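Local coordinates for protein 3-phytase (Klebsiella pneumoniae, PDB 2WNH) that probably hydrolyses inositol hexakisphosphate (phytate) at the 3-position to release phosphate, as a member of the histidine acid phosphatase family, at residues 336-341 with 386-391; 233-238 with 343-348. The protein carries 3 engineered substitutions. All coordinates share one frame; numbering follows the deposited sequence.

Contact 1: 336-341 with 386-391; sequences LRVYFQ and TALGQR
Leu-388, near the end of helix 381-388, meets Leu-336 and Val-338 of strand 334-342 in a small, buried and wholly apolar contact, where a helix rests on one face of the central mixed sheet. One methyl group serves both partners. CD1 of Leu-388 meets CD2 of Leu-336 tip to tip at 3.6 Å, and the same CD1 lies 3.8 Å from CG2 of Val-338; here the two side chains run past one another, pointing opposite ways. Only these branch ends touch: the backbones stay well apart, with the CA atoms of Val-338 and Leu-388 separated by 9.8 Å. Leu-388 spans the gap with CG turned anti to its own carbonyl carbon (chi1 -70°), while Val-338 offers the branch that sits beside its backbone N.

Leu-336 and Val-338 are two residues apart and therefore present the same face of the strand. Arg-337 and Tyr-339, between and beyond them, point to the other face, where the guanidinium stands over the rim of the tyrosine ring and both side chains reach Glu-324; Arg-337 pairs with Glu-364 as well. Met-301 of helix 291-301 touches both Val-338 and Leu-388, which sets this second helix beside the contact. Beyond Leu-388 the chain turns, and Gln-390 NE2 bonds back to Ala-387 O (2.9 Å), in the carbonyl plane and on a lone pair. Helices laid against a mixed sheet in this way are characteristic of the alpha/beta domain of histidine acid phosphatases.

Contact 2: 233-238 with 343-348; sequences AQASQI and QGLDDL
The carboxylate of Asp-346 receives the methyl group of Ala-235 off its plane and forward of its two oxygens, with CB of Ala-235 3.6 Å from both OD1 and OD2. This is helix-to-helix packing between two short helices of the histidine acid phosphatase fold: 345-349, which follows strand 334-342 of the central sheet, and 235-239. No direct hydrogen bond joins the segments, but a water does: it accepts from Ala-235 N at 2.9 Å and donates to Asp-346 OD2. A weak bond from Trp-218 NE1 reaches the other oxygen, OD1.

Beside this polar group the packing is apolar. Leu-345, just after the N-cap residue Gly-344, approaches Ala-235 CB to CB at 4.2 Å and brings both its methyls to CG2 of Ile-238, each at 4.0 Å; these two side chains cross obliquely. With CG2 anti to the backbone N of Ile-238 and CG1 beside that N, CG2 is the branch that meets Leu-345. Trp-218 of helix 204-219 touches Ala-235, Ile-238 and Leu-345, adding a third helix to the packing. The side chain of Asp-346 is about 9 Å from that of His-358, a magnesium ligand in a structure of this protein, although this chain binds no magnesium. Inside segment 233-238, the amide oxygen OE1 of Gln-237 accepts two backbone bonds: one from Gln-234 N in its carbonyl plane, the other from Ala-233 N, tilted 28° from that plane.

From the N terminus, segment 233-238 comes first and waits until 343-348, 104 residues later, closes contact 2. Before that closure the chain has passed through 336-341, the first half of contact 1, whose own partner, 386-391, lies 44 residues beyond the end of 336-341. The two loops thus cross rather than nest. Strand 334-342 runs almost directly into helix 345-349, so one continuous piece of chain supplies a segment to each contact. Their centres are nonetheless 29 Å apart: contact 1 ties helix 381-388 to the central sheet, whereas contact 2 joins the chain just past the strand's end to the helical region that follows helix 204-219.

Contact 1: 336-341 with 386-391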
ATOM      1  N   LEU B 336     -33.649 -10.758 -10.289  1.00 16.10           N
ATOM      2  CA  LEU B 336     -32.590 -11.742 -10.220  1.00 16.08           C
ATOM      3  C   LEU B 336     -31.715 -11.614 -11.466  1.00 17.24           C
ATOM      4  O   LEU B 336     -32.222 -11.376 -12.558  1.00 17.03           O
ATOM      5  CB  LEU B 336     -33.208 -13.139 -10.125  1.00 16.70           C
ATOM      6  CG  LEU B 336     -32.261 -14.300  -9.858  1.00 18.60           C
ATOM      7  CD1 LEU B 336     -31.705 -14.209  -8.442  1.00 18.23           C
ATOM      8  CD2 LEU B 336     -32.969 -15.640 -10.088  1.00 18.74           C
ATOM      9  N   ARG B 337     -30.401 -11.727 -11.273  1.00 15.82           N
ATOM     10  CA  ARG B 337     -29.440 -11.869 -12.365  1.00 15.08           C
ATOM     11  C   ARG B 337     -28.775 -13.227 -12.211  1.00 15.88           C
ATOM     12  O   ARG B 337     -28.422 -13.634 -11.095  1.00 16.77           O
ATOM     13  CB  ARG B 337     -28.399 -10.746 -12.280  1.00 14.75           C
ATOM     14  CG  ARG B 337     -27.325 -10.834 -13.325  1.00 16.37           C
ATOM     15  CD  ARG B 337     -26.461  -9.609 -13.290  1.00 15.43           C
ATOM     16  NE  ARG B 337     -25.423  -9.698 -14.301  1.00 17.10           N
ATOM     17  CZ  ARG B 337     -24.135  -9.495 -14.064  1.00 19.48           C
ATOM     18  NH1 ARG B 337     -23.712  -9.208 -12.834  1.00 18.00           N
ATOM     19  NH2 ARG B 337     -23.272  -9.587 -15.068  1.00 21.79           N
ATOM     20  N   VAL B 338     -28.609 -13.946 -13.327  1.00 14.39           N
ATOM     21  CA  VAL B 338     -28.095 -15.312 -13.283  1.00 15.19           C
ATOM     22  C   VAL B 338     -27.047 -15.413 -14.378  1.00 15.33           C
ATOM     23  O   VAL B 338     -27.312 -15.073 -15.533  1.00 15.15           O
ATOM     24  CB  VAL B 338     -29.236 -16.331 -13.575  1.00 15.87           C
ATOM     25  CG1 VAL B 338     -28.681 -17.741 -13.572  1.00 17.15           C
ATOM     26  CG2 VAL B 338     -30.333 -16.185 -12.553  1.00 17.85           C
ATOM     27  N   TYR B 339     -25.830 -15.843 -14.033  1.00 13.78           N
ATOM     28  CA  TYR B 339     -24.806 -15.938 -15.076  1.00 13.77           C
ATOM     29  C   TYR B 339     -23.757 -16.985 -14.782  1.00 14.05           C
ATOM     30  O   TYR B 339     -23.645 -17.464 -13.648  1.00 15.62           O
ATOM     31  CB  TYR B 339     -24.148 -14.571 -15.352  1.00 14.62           C
ATOM     32  CG  TYR B 339     -23.481 -13.914 -14.174  1.00 15.17           C
ATOM     33  CD1 TYR B 339     -24.206 -13.100 -13.317  1.00 17.12           C
ATOM     34  CD2 TYR B 339     -22.114 -14.089 -13.938  1.00 15.94           C
ATOM     35  CE1 TYR B 339     -23.596 -12.480 -12.243  1.00 17.03           C
ATOM     36  CE2 TYR B 339     -21.478 -13.453 -12.855  1.00 16.30           C
ATOM     37  CZ  TYR B 339     -22.242 -12.665 -12.012  1.00 16.66           C
ATOM     38  OH  TYR B 339     -21.684 -11.988 -10.940  1.00 16.90           O
ATOM     39  N   PHE B 340     -23.011 -17.353 -15.820  1.00 13.32           N
ATOM     40  CA  PHE B 340     -21.895 -18.247 -15.684  1.00 14.08           C
ATOM     41  C   PHE B 340     -20.658 -17.483 -16.132  1.00 14.46           C
ATOM     42  O   PHE B 340     -20.708 -16.745 -17.121  1.00 14.73           O
ATOM     43  CB  PHE B 340     -22.065 -19.498 -16.554  1.00 14.11           C
ATOM     44  CG  PHE B 340     -20.907 -20.458 -16.445  1.00 15.37           C
ATOM     45  CD1 PHE B 340     -20.680 -21.176 -15.268  1.00 16.45           C
ATOM     46  CD2 PHE B 340     -20.016 -20.617 -17.504  1.00 17.47           C
ATOM     47  CE1 PHE B 340     -19.593 -22.042 -15.138  1.00 14.61           C
ATOM     48  CE2 PHE B 340     -18.922 -21.503 -17.378  1.00 15.36           C
ATOM     49  CZ  PHE B 340     -18.717 -22.205 -16.199  1.00 14.27           C
ATOM     50  N   GLN B 341     -19.576 -17.626 -15.378  1.00 15.14           N
ATOM     51  CA  GLN B 341     -18.338 -16.914 -15.693  1.00 15.32           C
ATOM     52  C   GLN B 341     -17.125 -17.826 -15.616  1.00 14.99           C
ATOM     53  O   GLN B 341     -17.084 -18.728 -14.774  1.00 14.13           O
ATOM     54  CB  GLN B 341     -18.163 -15.703 -14.750  1.00 13.71           C
ATOM     55  CG  GLN B 341     -17.870 -16.090 -13.304  1.00 16.26           C
ATOM     56  CD  GLN B 341     -17.822 -14.883 -12.379  1.00 18.99           C
ATOM     57  OE1 GLN B 341     -17.343 -13.820 -12.763  1.00 18.65           O
ATOM     58  NE2 GLN B 341     -18.338 -15.042 -11.166  1.00 15.99           N
ATOM     59  N   THR B 386     -39.294 -19.136 -10.102  1.00 21.73           N
ATOM     60  CA  THR B 386     -40.237 -20.160 -10.560  1.00 22.43           C
ATOM     61  C   THR B 386     -39.734 -20.878 -11.801  1.00 20.77           C
ATOM     62  O   THR B 386     -39.773 -22.107 -11.867  1.00 22.69           O
ATOM     63  CB  THR B 386     -41.617 -19.552 -10.835  1.00 21.55           C
ATOM     64  OG1 THR B 386     -42.136 -19.020  -9.608  1.00 23.35           O
ATOM     65  CG2 THR B 386     -42.599 -20.628 -11.366  1.00 23.67           C
ATOM     66  N   ALA B 387     -39.273 -20.113 -12.783  1.00 21.59           N
ATOM     67  CA  ALA B 387     -38.755 -20.698 -14.011  1.00 20.96           C
ATOM     68  C   ALA B 387     -37.517 -21.560 -13.768  1.00 21.06           C
ATOM     69  O   ALA B 387     -37.402 -22.674 -14.302  1.00 20.26           O
ATOM     70  CB  ALA B 387     -38.475 -19.618 -15.062  1.00 20.26           C
ATOM     71  N   LEU B 388     -36.599 -21.062 -12.943  1.00 20.06           N
ATOM     72  CA  LEU B 388     -35.356 -21.795 -12.683  1.00 18.98           C
ATOM     73  C   LEU B 388     -35.575 -23.077 -11.881  1.00 18.67           C
ATOM     74  O   LEU B 388     -34.762 -24.015 -11.963  1.00 20.66           O
ATOM     75  CB  LEU B 388     -34.344 -20.899 -11.952  1.00 19.18           C
ATOM     76  CG  LEU B 388     -33.768 -19.777 -12.820  1.00 20.76           C
ATOM     77  CD1 LEU B 388     -33.099 -18.726 -11.907  1.00 20.82           C
ATOM     78  CD2 LEU B 388     -32.791 -20.256 -13.883  1.00 16.84           C
ATOM     79  N   GLY B 389     -36.655 -23.111 -11.107  1.00 18.27           N
ATOM     80  CA  GLY B 389     -36.934 -24.233 -10.222  1.00 18.06           C
ATOM     81  C   GLY B 389     -37.875 -25.304 -10.769  1.00 19.82           C
ATOM     82  O   GLY B 389     -38.134 -26.282 -10.074  1.00 20.50           O
ATOM     83  N   GLN B 390     -38.346 -25.134 -12.005  1.00 20.49           N
ATOM     84  CA  GLN B 390     -39.389 -26.016 -12.588  1.00 23.28           C
ATOM     85  C   GLN B 390     -39.042 -27.498 -12.603  1.00 23.69           C
ATOM     86  O   GLN B 390     -39.941 -28.336 -12.536  1.00 24.31           O
ATOM     87  CB  GLN B 390     -39.615 -25.681 -14.054  1.00 23.91           C
ATOM     88  CG  GLN B 390     -40.249 -24.388 -14.368  1.00 31.24           C
ATOM     89  CD  GLN B 390     -40.229 -24.166 -15.869  1.00 36.44           C
ATOM     90  OE1 GLN B 390     -41.016 -24.778 -16.599  1.00 40.30           O
ATOM     91  NE2 GLN B 390     -39.301 -23.318 -16.348  1.00 37.32           N
ATOM     92  N   ARG B 391     -37.757 -27.811 -12.789  1.00 22.66           N
ATOM     93  CA  ARG B 391     -37.311 -29.179 -13.000  1.00 21.61           C
ATOM     94  C   ARG B 391     -36.840 -29.820 -11.712  1.00 21.24           C
ATOM     95  O   ARG B 391     -36.420 -30.967 -11.733  1.00 21.30           O
ATOM     96  CB  ARG B 391     -36.171 -29.239 -14.032  1.00 21.17           C
ATOM     97  CG  ARG B 391     -36.578 -28.921 -15.463  1.00 22.47           C
ATOM     98  CD  ARG B 391     -35.357 -28.790 -16.378  1.00 25.37           C
ATOM     99  NE  ARG B 391     -35.712 -29.092 -17.761  1.00 29.80           N
ATOM    100  CZ  ARG B 391     -34.836 -29.302 -18.749  1.00 33.55           C
ATOM    101  NH1 ARG B 391     -33.524 -29.224 -18.538  1.00 29.94           N
ATOM    102  NH2 ARG B 391     -35.280 -29.586 -19.969  1.00 34.16           N
TER

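Contact 2: 233-238 with 343-348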
ATOM      1  N   ALA B 233       0.498 -27.066 -29.053  1.00 23.96           N
ATOM      2  CA  ALA B 233       1.283 -25.856 -28.842  1.00 24.96           C
ATOM      3  C   ALA B 233       0.477 -24.554 -28.818  1.00 25.61           C
ATOM      4  O   ALA B 233       1.021 -23.493 -28.518  1.00 24.87           O
ATOM      5  CB  ALA B 233       2.378 -25.782 -29.879  1.00 26.02           C
ATOM      6  N   GLN B 234      -0.805 -24.615 -29.162  1.00 25.41           N
ATOM      7  CA  GLN B 234      -1.666 -23.440 -29.073  1.00 26.24           C
ATOM      8  C   GLN B 234      -3.033 -23.764 -28.484  1.00 24.33           C
ATOM      9  O   GLN B 234      -3.471 -24.913 -28.529  1.00 23.44           O
ATOM     10  CB  GLN B 234      -1.817 -22.743 -30.426  1.00 28.36           C
ATOM     11  CG  GLN B 234      -2.072 -23.671 -31.598  1.00 33.65           C
ATOM     12  CD  GLN B 234      -2.048 -22.939 -32.936  1.00 41.66           C
ATOM     13  OE1 GLN B 234      -1.218 -23.232 -33.802  1.00 46.13           O
ATOM     14  NE2 GLN B 234      -2.959 -21.980 -33.110  1.00 44.07           N
ATOM     15  N   ALA B 235      -3.685 -22.738 -27.935  1.00 23.49           N
ATOM     16  CA  ALA B 235      -4.975 -22.886 -27.253  1.00 22.27           C
ATOM     17  C   ALA B 235      -6.058 -23.460 -28.170  1.00 23.18           C
ATOM     18  O   ALA B 235      -6.912 -24.228 -27.729  1.00 22.42           O
ATOM     19  CB  ALA B 235      -5.438 -21.542 -26.652  1.00 23.60           C
ATOM     20  N   SER B 236      -6.013 -23.087 -29.444  1.00 23.02           N
ATOM     21  CA  SER B 236      -7.009 -23.545 -30.423  1.00 23.13           C
ATOM     22  C   SER B 236      -7.039 -25.067 -30.515  1.00 22.49           C
ATOM     23  O   SER B 236      -8.079 -25.659 -30.794  1.00 23.45           O
ATOM     24  CB  SER B 236      -6.712 -22.938 -31.792  1.00 23.52           C
ATOM     25  OG  SER B 236      -5.473 -23.414 -32.285  1.00 26.25           O
ATOM     26  N   GLN B 237      -5.898 -25.707 -30.284  1.00 21.64           N
ATOM     27  CA  GLN B 237      -5.824 -27.162 -30.325  1.00 22.29           C
ATOM     28  C   GLN B 237      -6.526 -27.816 -29.143  1.00 22.17           C
ATOM     29  O   GLN B 237      -7.015 -28.936 -29.263  1.00 21.40           O
ATOM     30  CB  GLN B 237      -4.381 -27.628 -30.357  1.00 22.47           C
ATOM     31  CG  GLN B 237      -3.684 -27.365 -31.672  1.00 25.28           C
ATOM     32  CD  GLN B 237      -2.226 -27.713 -31.584  1.00 24.75           C
ATOM     33  OE1 GLN B 237      -1.445 -26.993 -30.969  1.00 25.77           O
ATOM     34  NE2 GLN B 237      -1.845 -28.837 -32.187  1.00 30.87           N
ATOM     35  N   ILE B 238      -6.550 -27.137 -27.994  1.00 20.97           N
ATOM     36  CA  ILE B 238      -7.355 -27.620 -26.862  1.00 20.15           C
ATOM     37  C   ILE B 238      -8.831 -27.439 -27.190  1.00 20.06           C
ATOM     38  O   ILE B 238      -9.628 -28.371 -27.021  1.00 19.62           O
ATOM     39  CB  ILE B 238      -6.985 -26.889 -25.536  1.00 20.02           C
ATOM     40  CG1 ILE B 238      -5.537 -27.202 -25.147  1.00 19.80           C
ATOM     41  CG2 ILE B 238      -7.948 -27.262 -24.386  1.00 21.16           C
ATOM     42  CD1 ILE B 238      -5.290 -28.644 -24.755  1.00 20.33           C
ATOM     43  N   GLN B 343     -12.500 -17.812 -16.925  1.00 13.71           N
ATOM     44  CA  GLN B 343     -11.421 -17.233 -17.714  1.00 14.73           C
ATOM     45  C   GLN B 343     -11.153 -18.100 -18.929  1.00 15.62           C
ATOM     46  O   GLN B 343     -11.317 -19.322 -18.872  1.00 17.72           O
ATOM     47  CB  GLN B 343     -10.150 -17.134 -16.885  1.00 14.85           C
ATOM     48  CG  GLN B 343     -10.226 -16.051 -15.819  1.00 17.40           C
ATOM     49  CD  GLN B 343      -8.835 -15.630 -15.358  1.00 17.89           C
ATOM     50  OE1 GLN B 343      -8.273 -14.606 -15.818  1.00 20.37           O
ATOM     51  NE2 GLN B 343      -8.269 -16.407 -14.462  1.00 13.56           N
ATOM     52  N   GLY B 344     -10.684 -17.465 -19.991  1.00 16.50           N
ATOM     53  CA  GLY B 344     -10.220 -18.180 -21.207  1.00 16.98           C
ATOM     54  C   GLY B 344      -8.960 -19.021 -20.995  1.00 17.49           C
ATOM     55  O   GLY B 344      -8.250 -18.879 -19.994  1.00 17.20           O
ATOM     56  N   LEU B 345      -8.693 -19.922 -21.949  1.00 16.92           N
ATOM     57  CA  LEU B 345      -7.586 -20.865 -21.833  1.00 17.49           C
ATOM     58  C   LEU B 345      -6.223 -20.177 -21.695  1.00 17.40           C
ATOM     59  O   LEU B 345      -5.408 -20.571 -20.852  1.00 16.31           O
ATOM     60  CB  LEU B 345      -7.561 -21.784 -23.064  1.00 18.51           C
ATOM     61  CG  LEU B 345      -8.649 -22.850 -23.075  1.00 17.89           C
ATOM     62  CD1 LEU B 345      -8.842 -23.331 -24.515  1.00 18.54           C
ATOM     63  CD2 LEU B 345      -8.304 -24.001 -22.152  1.00 19.69           C
ATOM     64  N   ASP B 346      -5.965 -19.180 -22.530  1.00 17.64           N
ATOM     65  CA  ASP B 346      -4.653 -18.523 -22.448  1.00 17.74           C
ATOM     66  C   ASP B 346      -4.538 -17.638 -21.203  1.00 17.07           C
ATOM     67  O   ASP B 346      -3.459 -17.539 -20.622  1.00 17.47           O
ATOM     68  CB  ASP B 346      -4.287 -17.774 -23.741  1.00 18.73           C
ATOM     69  CG  ASP B 346      -3.733 -18.714 -24.820  1.00 22.74           C
ATOM     70  OD1 ASP B 346      -3.217 -19.818 -24.476  1.00 25.14           O
ATOM     71  OD2 ASP B 346      -3.833 -18.345 -26.001  1.00 26.72           O
ATOM     72  N   ASP B 347      -5.646 -17.032 -20.781  1.00 16.91           N
ATOM     73  CA  ASP B 347      -5.657 -16.204 -19.558  1.00 17.66           C
ATOM     74  C   ASP B 347      -5.310 -17.048 -18.323  1.00 16.73           C
ATOM     75  O   ASP B 347      -4.563 -16.589 -17.441  1.00 16.49           O
ATOM     76  CB  ASP B 347      -6.997 -15.467 -19.406  1.00 20.10           C
ATOM     77  CG  ASP B 347      -7.060 -14.183 -20.269  1.00 24.19           C
ATOM     78  OD1 ASP B 347      -6.058 -13.818 -20.937  1.00 27.24           O
ATOM     79  OD2 ASP B 347      -8.105 -13.527 -20.266  1.00 30.13           O
ATOM     80  N   LEU B 348      -5.824 -18.281 -18.271  1.00 13.62           N
ATOM     81  CA  LEU B 348      -5.497 -19.205 -17.175  1.00 15.23           C
ATOM     82  C   LEU B 348      -4.029 -19.595 -17.256  1.00 15.22           C
ATOM     83  O   LEU B 348      -3.324 -19.532 -16.262  1.00 15.99           O
ATOM     84  CB  LEU B 348      -6.371 -20.463 -17.240  1.00 14.38           C
ATOM     85  CG  LEU B 348      -7.815 -20.209 -16.828  1.00 15.61           C
ATOM     86  CD1 LEU B 348      -8.677 -21.415 -17.247  1.00 14.81           C
ATOM     87  CD2 LEU B 348      -7.975 -19.931 -15.327  1.00 15.19           C
TER
HETATM   88  O   HOH W   1      -2.378 -20.204 -27.629  1.00 22.86           O